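Local coordinates for cycloalternan-forming enzyme (Listeria monocytogenes serovar 1/2a, PDB 5F7U), which is a multidomain carbohydrate-active protein of glycoside hydrolase family 31, with a TIM barrel and a C-terminal family 6 carbohydrate-binding module, at residues 973-978 against 1043-1048; 989-994 against 1029-1034. The protein carries 1 engineered substitution. One frame throughout, in Å; residues are numbered along the deposited sequence.

Contact 1: residues 973-978 against 1043-1048; sequences KEAVEF and VFDFEA
F1044 sits in the middle of an antiparallel strand pair and turns its ring into the protein interior. Its CB lies 3.7 Å from V976 O and 4.5 Å from CB of V976, its hydrogen-bonded partner. CG is anti to the carbonyl carbon (chi1 -71°). This brings CD1 of F1044 to the edge of the F978 ring, 3.5 Å from CE1 of F978. CE1 of F1044 rests against the same atom. The two ring planes are turned 73° to each other and cross obliquely. CZ, the tip, meets M991 and V993 of strand 987-996. Strands 975-981 and 1039-1045 are neighbours in one sheet of the beta-sandwich expected of a family 6 carbohydrate-binding module, and this ring packs between the sheets. V976 and F1044 are bonded both ways, with F1044 N to V976 O at 2.8 Å. Two residues on, F1046 N donates to E974 O at 3.1 Å, nearly along the C=O axis. Beyond it a water bridges K973 N and F1046 O. A975, E977, V1043 and D1045 occupy the other face. There CG2 of V1043 lies 3.9 Å from CG of the extended E977 chain, whose OE2 is hydrogen-bonded to Q1041.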
loop_
_atom_site.group_PDB
_atom_site.type_symbol
_atom_site.label_atom_id
_atom_site.label_comp_id
_atom_site.label_asym_id
_atom_site.label_seq_id
_atom_site.Cartn_x
_atom_site.Cartn_y
_atom_site.Cartn_z
ATOM N N LYS A 973 -11.328 3.045 -48.709
ATOM C CA LYS A 973 -10.636 3.655 -47.553
ATOM C C LYS A 973 -11.411 3.533 -46.220
ATOM O O LYS A 973 -11.018 4.102 -45.191
ATOM C CB LYS A 973 -10.178 5.103 -47.846
ATOM C CG LYS A 973 -9.255 5.213 -49.054
ATOM C CD LYS A 973 -8.648 6.606 -49.230
ATOM C CE LYS A 973 -7.426 6.838 -48.335
ATOM N NZ LYS A 973 -6.258 5.949 -48.629
ATOM N N GLU A 974 -12.491 2.759 -46.242
ATOM C CA GLU A 974 -13.202 2.395 -45.024
ATOM C C GLU A 974 -12.663 1.063 -44.520
ATOM O O GLU A 974 -12.466 0.130 -45.307
ATOM C CB GLU A 974 -14.704 2.325 -45.271
ATOM C CG GLU A 974 -15.306 3.678 -45.659
ATOM C CD GLU A 974 -16.823 3.673 -45.755
ATOM O OE1 GLU A 974 -17.452 2.600 -45.646
ATOM O OE2 GLU A 974 -17.404 4.759 -45.948
ATOM N N ALA A 975 -12.406 0.992 -43.217
ATOM C CA ALA A 975 -11.791 -0.200 -42.603
ATOM C C ALA A 975 -12.271 -0.452 -41.175
ATOM O O ALA A 975 -12.624 0.491 -40.452
ATOM C CB ALA A 975 -10.271 -0.083 -42.633
ATOM N N VAL A 976 -12.288 -1.735 -40.793
ATOM C CA VAL A 976 -12.542 -2.169 -39.412
ATOM C C VAL A 976 -11.348 -3.055 -39.032
ATOM O O VAL A 976 -11.100 -4.069 -39.685
ATOM C CB VAL A 976 -13.882 -2.952 -39.266
ATOM C CG1 VAL A 976 -14.139 -3.348 -37.815
ATOM C CG2 VAL A 976 -15.062 -2.135 -39.775
ATOM N N GLU A 977 -10.610 -2.654 -37.998
ATOM C CA GLU A 977 -9.410 -3.381 -37.563
ATOM C C GLU A 977 -9.640 -4.008 -36.190
ATOM O O GLU A 977 -10.103 -3.337 -35.259
ATOM C CB GLU A 977 -8.184 -2.462 -37.565
ATOM C CG GLU A 977 -6.891 -3.126 -37.082
ATOM C CD GLU A 977 -5.626 -2.281 -37.274
ATOM O OE1 GLU A 977 -5.674 -1.201 -37.900
ATOM O OE2 GLU A 977 -4.554 -2.712 -36.790
ATOM N N PHE A 978 -9.324 -5.301 -36.089
ATOM C CA PHE A 978 -9.460 -6.081 -34.858
ATOM C C PHE A 978 -8.087 -6.491 -34.335
ATOM O O PHE A 978 -7.142 -6.735 -35.118
ATOM C CB PHE A 978 -10.237 -7.381 -35.104
ATOM C CG PHE A 978 -11.681 -7.195 -35.525
ATOM C CD1 PHE A 978 -12.024 -7.007 -36.870
ATOM C CD2 PHE A 978 -12.711 -7.265 -34.582
ATOM C CE1 PHE A 978 -13.357 -6.864 -37.256
ATOM C CE2 PHE A 978 -14.047 -7.112 -34.966
ATOM C CZ PHE A 978 -14.371 -6.914 -36.306
ATOM N N VAL A 1043 -7.592 -6.990 -40.312
ATOM C CA VAL A 1043 -8.142 -5.778 -40.927
ATOM C C VAL A 1043 -9.142 -6.148 -42.012
ATOM O O VAL A 1043 -8.806 -6.839 -42.977
ATOM C CB VAL A 1043 -7.042 -4.864 -41.542
ATOM C CG1 VAL A 1043 -7.648 -3.550 -42.026
ATOM C CG2 VAL A 1043 -5.904 -4.594 -40.559
ATOM N N PHE A 1044 -10.373 -5.686 -41.845
ATOM C CA PHE A 1044 -11.372 -5.753 -42.904
ATOM C C PHE A 1044 -11.348 -4.410 -43.632
ATOM O O PHE A 1044 -11.367 -3.354 -42.996
ATOM C CB PHE A 1044 -12.754 -6.014 -42.315
ATOM C CG PHE A 1044 -12.933 -7.400 -41.782
ATOM C CD1 PHE A 1044 -12.404 -7.768 -40.534
ATOM C CD2 PHE A 1044 -13.667 -8.338 -42.505
ATOM C CE1 PHE A 1044 -12.574 -9.065 -40.045
ATOM C CE2 PHE A 1044 -13.843 -9.634 -42.019
ATOM C CZ PHE A 1044 -13.297 -9.998 -40.788
ATOM N N ASP A 1045 -11.283 -4.479 -44.955
ATOM C CA ASP A 1045 -11.189 -3.324 -45.851
ATOM C C ASP A 1045 -12.298 -3.371 -46.887
ATOM O O ASP A 1045 -12.735 -4.452 -47.273
ATOM C CB ASP A 1045 -9.877 -3.411 -46.638
ATOM C CG ASP A 1045 -8.874 -2.389 -46.210
ATOM O OD1 ASP A 1045 -8.868 -1.977 -45.023
ATOM O OD2 ASP A 1045 -8.066 -1.986 -47.073
ATOM N N PHE A 1046 -12.722 -2.199 -47.362
ATOM C CA PHE A 1046 -13.477 -2.121 -48.614
ATOM C C PHE A 1046 -12.524 -1.544 -49.643
ATOM O O PHE A 1046 -12.142 -0.382 -49.561
ATOM C CB PHE A 1046 -14.720 -1.245 -48.463
ATOM C CG PHE A 1046 -15.625 -1.242 -49.677
ATOM C CD1 PHE A 1046 -15.295 -0.505 -50.822
ATOM C CD2 PHE A 1046 -16.813 -1.965 -49.668
ATOM C CE1 PHE A 1046 -16.132 -0.493 -51.934
ATOM C CE2 PHE A 1046 -17.658 -1.958 -50.778
ATOM C CZ PHE A 1046 -17.317 -1.223 -51.905
ATOM N N GLU A 1047 -12.118 -2.367 -50.596
ATOM C CA GLU A 1047 -11.187 -1.915 -51.616
ATOM C C GLU A 1047 -11.880 -1.730 -52.958
ATOM O O GLU A 1047 -13.099 -1.910 -53.056
ATOM C CB GLU A 1047 -9.986 -2.843 -51.693
ATOM C CG GLU A 1047 -9.161 -2.728 -50.426
ATOM C CD GLU A 1047 -7.890 -3.527 -50.433
ATOM O OE1 GLU A 1047 -7.256 -3.556 -49.359
ATOM O OE2 GLU A 1047 -7.522 -4.120 -51.474
ATOM N N ALA A 1048 -11.110 -1.338 -53.974
ATOM C CA ALA A 1048 -11.672 -1.020 -55.293
ATOM C C ALA A 1048 -12.434 -2.190 -55.936
ATOM O O ALA A 1048 -13.450 -1.976 -56.594
ATOM C CB ALA A 1048 -10.594 -0.482 -56.225
HETATM O O HOH W 1 -9.573 0.972 -50.059
#

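Contact 2: residues 989-994 against 1029-1034; sequences YTMEVR and VEVPVT
M991 and its valine neighbours form the apolar side of this antiparallel pair. The M991 chain runs straight out from the backbone, with CG anti to the backbone N (chi1 177°) and chi2 also extended. It then bends at chi3 (66°). The bend brings CE to 3.8 Å from CG1 of V1033 and 4.0 Å from CG1 of V1031. V1031 runs side by side with M991, while V1033 crosses it at about a right angle. V1031 has CG1 anti to the backbone N and CG2 anti to the carbonyl carbon. CG1 meets the methionine tip, and CG2 lies 4.0 Å from CG2 of V993. V1033 is turned differently. Its CG1 is anti to the carbonyl carbon, and CG2 lies between the backbone N and the carbonyl carbon, a crowded place, 4.0 Å from CB of Y989. The Y989 ring extends away from the partner strand, and its OH bonds to G985 O and D984 N. Strands 987-996 and 1027-1035 belong to one sheet of the module's beta-sandwich, and this apolar face is turned toward the other sheet. Three two-way backbone pairs join them: Y989 with V1033, M991 with V1031, and V993 with V1029. M991 N to V1031 O is the shortest of these bonds, at 2.7 Å. On the opposite face, CG2 of T990, anti to its own N, packs 3.6 Å from CB of E1030. The OE2 atoms of E992 and E1030 are 4.4 Å apart. Both form salt bridges to K1062 NZ, which probably offsets their repulsion.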
loop_
_atom_site.group_PDB
_atom_site.type_symbol
_atom_site.label_atom_id
_atom_site.label_comp_id
_atom_site.label_asym_id
_atom_site.label_seq_id
_atom_site.Cartn_x
_atom_site.Cartn_y
_atom_site.Cartn_z
ATOM N N TYR A 989 -7.376 -21.435 -37.945
ATOM C CA TYR A 989 -8.662 -21.299 -37.252
ATOM C C TYR A 989 -9.738 -20.978 -38.272
ATOM O O TYR A 989 -9.431 -20.683 -39.444
ATOM C CB TYR A 989 -8.610 -20.169 -36.207
ATOM C CG TYR A 989 -7.741 -20.507 -35.021
ATOM C CD1 TYR A 989 -8.273 -21.186 -33.917
ATOM C CD2 TYR A 989 -6.387 -20.117 -34.980
ATOM C CE1 TYR A 989 -7.480 -21.493 -32.820
ATOM C CE2 TYR A 989 -5.583 -20.426 -33.893
ATOM C CZ TYR A 989 -6.135 -21.123 -32.820
ATOM O OH TYR A 989 -5.377 -21.462 -31.720
ATOM N N THR A 990 -10.988 -21.091 -37.837
ATOM C CA THR A 990 -12.112 -20.570 -38.602
ATOM C C THR A 990 -12.546 -19.249 -38.004
ATOM O O THR A 990 -12.832 -19.165 -36.806
ATOM C CB THR A 990 -13.292 -21.544 -38.591
ATOM O OG1 THR A 990 -12.851 -22.816 -39.070
ATOM C CG2 THR A 990 -14.405 -21.027 -39.483
ATOM N N MET A 991 -12.585 -18.212 -38.832
ATOM C CA MET A 991 -13.153 -16.934 -38.410
ATOM C C MET A 991 -14.599 -16.815 -38.916
ATOM O O MET A 991 -14.833 -16.792 -40.133
ATOM C CB MET A 991 -12.275 -15.788 -38.923
ATOM C CG MET A 991 -12.822 -14.403 -38.588
ATOM S SD MET A 991 -11.720 -13.062 -39.076
ATOM C CE MET A 991 -11.739 -13.204 -40.874
ATOM N N GLU A 992 -15.565 -16.800 -37.989
ATOM C CA GLU A 992 -16.961 -16.521 -38.319
ATOM C C GLU A 992 -17.133 -15.021 -38.474
ATOM O O GLU A 992 -16.702 -14.266 -37.614
ATOM C CB GLU A 992 -17.904 -16.962 -37.199
ATOM C CG GLU A 992 -18.020 -18.460 -36.981
ATOM C CD GLU A 992 -19.108 -18.806 -35.969
ATOM O OE1 GLU A 992 -19.595 -17.907 -35.246
ATOM O OE2 GLU A 992 -19.497 -19.981 -35.887
ATOM N N VAL A 993 -17.740 -14.609 -39.577
ATOM C CA VAL A 993 -18.044 -13.194 -39.830
ATOM C C VAL A 993 -19.568 -13.064 -39.848
ATOM O O VAL A 993 -20.226 -13.611 -40.746
ATOM C CB VAL A 993 -17.420 -12.695 -41.170
ATOM C CG1 VAL A 993 -17.837 -11.235 -41.444
ATOM C CG2 VAL A 993 -15.890 -12.822 -41.140
ATOM N N ARG A 994 -20.121 -12.353 -38.863
ATOM C CA ARG A 994 -21.564 -12.155 -38.753
ATOM C C ARG A 994 -21.950 -10.775 -39.257
ATOM O O ARG A 994 -21.447 -9.762 -38.787
ATOM C CB ARG A 994 -22.070 -12.391 -37.316
ATOM C CG ARG A 994 -23.594 -12.405 -37.210
ATOM C CD ARG A 994 -24.066 -12.966 -35.888
ATOM N NE ARG A 994 -25.511 -13.246 -35.867
ATOM C CZ ARG A 994 -26.423 -12.531 -35.204
ATOM N NH1 ARG A 994 -26.079 -11.455 -34.494
ATOM N NH2 ARG A 994 -27.701 -12.902 -35.249
ATOM N N VAL A 1029 -20.620 -16.206 -42.193
ATOM C CA VAL A 1029 -19.753 -16.821 -43.203
ATOM C C VAL A 1029 -18.484 -17.258 -42.481
ATOM O O VAL A 1029 -17.994 -16.540 -41.609
ATOM C CB VAL A 1029 -19.450 -15.827 -44.356
ATOM C CG1 VAL A 1029 -18.213 -16.212 -45.158
ATOM C CG2 VAL A 1029 -20.652 -15.706 -45.286
ATOM N N GLU A 1030 -17.978 -18.440 -42.841
ATOM C CA GLU A 1030 -16.792 -19.011 -42.212
ATOM C C GLU A 1030 -15.579 -18.795 -43.104
ATOM O O GLU A 1030 -15.569 -19.210 -44.266
ATOM C CB GLU A 1030 -17.030 -20.498 -41.902
ATOM C CG GLU A 1030 -18.007 -20.711 -40.733
ATOM C CD GLU A 1030 -18.207 -22.172 -40.323
ATOM O OE1 GLU A 1030 -17.449 -23.044 -40.784
ATOM O OE2 GLU A 1030 -19.140 -22.453 -39.533
ATOM N N VAL A 1031 -14.563 -18.133 -42.559
ATOM C CA VAL A 1031 -13.363 -17.729 -43.307
ATOM C C VAL A 1031 -12.140 -18.446 -42.702
ATOM O O VAL A 1031 -11.901 -18.304 -41.489
ATOM C CB VAL A 1031 -13.159 -16.186 -43.231
ATOM C CG1 VAL A 1031 -11.912 -15.748 -44.000
ATOM C CG2 VAL A 1031 -14.402 -15.439 -43.722
ATOM N N PRO A 1032 -11.358 -19.189 -43.530
ATOM C CA PRO A 1032 -10.128 -19.812 -43.018
ATOM C C PRO A 1032 -9.035 -18.771 -42.789
ATOM O O PRO A 1032 -8.749 -17.949 -43.686
ATOM C CB PRO A 1032 -9.724 -20.807 -44.127
ATOM C CG PRO A 1032 -10.365 -20.294 -45.368
ATOM C CD PRO A 1032 -11.552 -19.443 -44.980
ATOM N N VAL A 1033 -8.459 -18.778 -41.576
ATOM C CA VAL A 1033 -7.390 -17.852 -41.205
ATOM C C VAL A 1033 -6.269 -18.625 -40.524
ATOM O O VAL A 1033 -6.490 -19.731 -40.007
ATOM C CB VAL A 1033 -7.877 -16.682 -40.286
ATOM C CG1 VAL A 1033 -8.968 -15.846 -40.961
ATOM C CG2 VAL A 1033 -8.343 -17.182 -38.922
ATOM N N THR A 1034 -5.072 -18.044 -40.530
ATOM C CA THR A 1034 -3.933 -18.623 -39.829
ATOM C C THR A 1034 -3.523 -17.590 -38.796
ATOM O O THR A 1034 -3.214 -16.435 -39.153
ATOM C CB THR A 1034 -2.779 -18.927 -40.801
ATOM O OG1 THR A 1034 -3.220 -19.888 -41.763
ATOM C CG2 THR A 1034 -1.578 -19.493 -40.058
#

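Contacts 1 and 2 lie in the C-terminal family 6 carbohydrate-binding module, about 46 Å from the centre of the chain. Their centres are 16 Å apart. Contact 2 is nested within the loop closed by contact 1: strand 975-981 is followed by 987-996, and strand 1027-1035 by 1039-1045. Each connection passes from one sheet to the other, so the two strand pairs belong to opposing sheets. They touch in the core, where CZ of F1044 lies 3.6 Å from CE of M991 and 3.9 Å from CG2 of V993. Both pairs thus contribute to one interior, within a module that also binds glycan and a magnesium ion.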